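Local coordinates for protein nitrite transporter NirC (Salmonella enterica subsp. enterica serovar Typhimurium, PDB 4FC4) that forms a pentameric channel of the formate/nitrite transporter family that carries nitrite in and out across the cytoplasmic membrane, at residues Leu44-Gly49 / Leu59-Thr64. Sequence-based numbering, arbitrary orientation.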
loop_
_atom_site.group_PDB
_atom_site.type_symbol
_atom_site.label_atom_id
_atom_site.label_comp_id
_atom_site.label_asym_id
_atom_site.label_seq_id
_atom_site.Cartn_x
_atom_site.Cartn_y
_atom_site.Cartn_z
ATOM N N LEU B 44 14.203 -14.971 -1.856
ATOM C CA LEU B 44 13.993 -13.535 -2.082
ATOM C C LEU B 44 14.645 -12.748 -0.942
ATOM O O LEU B 44 15.439 -11.825 -1.156
ATOM C CB LEU B 44 12.503 -13.182 -2.194
ATOM C CG LEU B 44 12.183 -11.667 -2.097
ATOM C CD1 LEU B 44 13.013 -10.833 -3.091
ATOM C CD2 LEU B 44 10.692 -11.451 -2.373
ATOM N N ILE B 45 14.351 -13.141 0.287
ATOM C CA ILE B 45 14.709 -12.237 1.391
ATOM C C ILE B 45 16.179 -12.407 1.743
ATOM O O ILE B 45 16.812 -11.475 2.145
ATOM C CB ILE B 45 13.815 -12.423 2.629
ATOM C CG1 ILE B 45 13.996 -13.847 3.202
ATOM C CG2 ILE B 45 12.351 -12.112 2.300
ATOM C CD1 ILE B 45 13.499 -13.967 4.640
ATOM N N PHE B 46 16.738 -13.592 1.549
ATOM C CA PHE B 46 18.196 -13.724 1.681
ATOM C C PHE B 46 18.995 -13.026 0.580
ATOM O O PHE B 46 20.042 -12.505 0.851
ATOM C CB PHE B 46 18.584 -15.172 1.887
ATOM C CG PHE B 46 18.367 -15.596 3.280
ATOM C CD1 PHE B 46 17.053 -15.846 3.742
ATOM C CD2 PHE B 46 19.448 -15.642 4.198
ATOM C CE1 PHE B 46 16.812 -16.189 5.077
ATOM C CE2 PHE B 46 19.218 -16.005 5.519
ATOM C CZ PHE B 46 17.898 -16.291 5.951
ATOM N N THR B 47 18.483 -12.976 -0.645
ATOM C CA THR B 47 19.107 -12.182 -1.676
ATOM C C THR B 47 19.122 -10.724 -1.256
ATOM O O THR B 47 20.128 -10.034 -1.410
ATOM C CB THR B 47 18.337 -12.380 -3.006
ATOM O OG1 THR B 47 18.286 -13.813 -3.241
ATOM C CG2 THR B 47 19.043 -11.699 -4.205
ATOM N N LEU B 48 18.019 -10.236 -0.716
ATOM C CA LEU B 48 17.961 -8.847 -0.397
ATOM C C LEU B 48 18.847 -8.535 0.811
ATOM O O LEU B 48 19.609 -7.553 0.796
ATOM C CB LEU B 48 16.506 -8.406 -0.181
ATOM C CG LEU B 48 15.585 -8.528 -1.427
ATOM C CD1 LEU B 48 14.139 -8.185 -1.028
ATOM C CD2 LEU B 48 16.052 -7.617 -2.551
ATOM N N GLY B 49 18.733 -9.365 1.846
ATOM C CA GLY B 49 19.434 -9.153 3.106
ATOM C C GLY B 49 20.907 -9.235 2.878
ATOM O O GLY B 49 21.660 -8.490 3.497
ATOM N N LEU B 59 14.212 -5.446 8.952
ATOM C CA LEU B 59 13.131 -4.673 8.386
ATOM C C LEU B 59 12.834 -5.110 6.965
ATOM O O LEU B 59 11.662 -5.383 6.598
ATOM C CB LEU B 59 13.432 -3.167 8.459
ATOM C CG LEU B 59 12.435 -2.227 7.756
ATOM C CD1 LEU B 59 11.037 -2.380 8.325
ATOM C CD2 LEU B 59 12.951 -0.800 7.857
ATOM N N VAL B 60 13.896 -5.192 6.166
ATOM C CA VAL B 60 13.734 -5.478 4.767
ATOM C C VAL B 60 13.362 -6.934 4.517
ATOM O O VAL B 60 12.467 -7.263 3.718
ATOM C CB VAL B 60 14.988 -5.042 3.970
ATOM C CG1 VAL B 60 14.965 -5.617 2.521
ATOM C CG2 VAL B 60 15.101 -3.502 3.992
ATOM N N MET B 61 14.071 -7.816 5.189
ATOM C CA MET B 61 13.804 -9.213 5.039
ATOM C C MET B 61 12.391 -9.515 5.572
ATOM O O MET B 61 11.724 -10.368 5.032
ATOM C CB MET B 61 14.867 -10.046 5.746
ATOM C CG MET B 61 16.192 -9.986 5.049
ATOM S SD MET B 61 17.452 -10.945 5.891
ATOM C CE MET B 61 17.001 -12.636 5.468
ATOM N N GLY B 62 11.929 -8.794 6.598
ATOM C CA GLY B 62 10.601 -9.045 7.171
ATOM C C GLY B 62 9.558 -8.525 6.209
ATOM O O GLY B 62 8.609 -9.229 5.901
ATOM N N ALA B 63 9.752 -7.300 5.723
ATOM C CA ALA B 63 8.782 -6.654 4.855
ATOM C C ALA B 63 8.608 -7.381 3.493
ATOM O O ALA B 63 7.646 -7.134 2.773
ATOM C CB ALA B 63 9.155 -5.173 4.655
ATOM N N THR B 64 9.534 -8.248 3.121
ATOM C CA THR B 64 9.495 -8.840 1.780
ATOM C C THR B 64 9.258 -10.331 1.842
ATOM O O THR B 64 9.193 -10.980 0.804
ATOM C CB THR B 64 10.763 -8.536 0.926
ATOM O OG1 THR B 64 11.939 -8.999 1.627
ATOM C CG2 THR B 64 10.894 -7.012 0.633
#
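A single hydrogen bond grips Thr64 OG1. Thr64 OG1 donates to Val60 O at 2.8 Å, one turn back, and reaches that carbonyl from above its plane. Across the interface Ile45 CG2 lies 3.2 Å and Leu48 CD1 3.5 Å from Thr64 OG1, both packing against the oxygen. With chi1 at 57°, OG1 sits between the backbone N and the carbonyl carbon, so the hydroxyl turns back to the last turn of helix 57-63 while its other side meets hydrocarbon.

No hydrogen bond crosses between 44-49 and 59-64; the rest is packing, led by Met61. Its chain runs extended to SD, then bends at chi3 (75°), setting Met61 CE squarely over one face of the Phe46 ring, 3.6 Å from its centroid. This is a CH-pi contact led by the methyl, with SD farther out along the ring normal in a Met-aromatic pairing. Ile45 crosses Met61 at about a right angle, Ile45 CD1 lying 3.8 Å from Met61 CE. With no side chain on Gly49, Met61 SD comes within 3.9 Å of Gly49 CA.

The two segments are nearly antiparallel (160°), a helical hairpin in the formate/nitrite transporter fold: a short connection links the end of predicted transmembrane helix 24-51 to short helix 57-63. Helix 137-147 packs on Phe46 through Val138 and Val141, while Ala192 and Leu188 of a neighbouring subunit rest against Leu48 and Thr64, placing the pair at a pentamer interface.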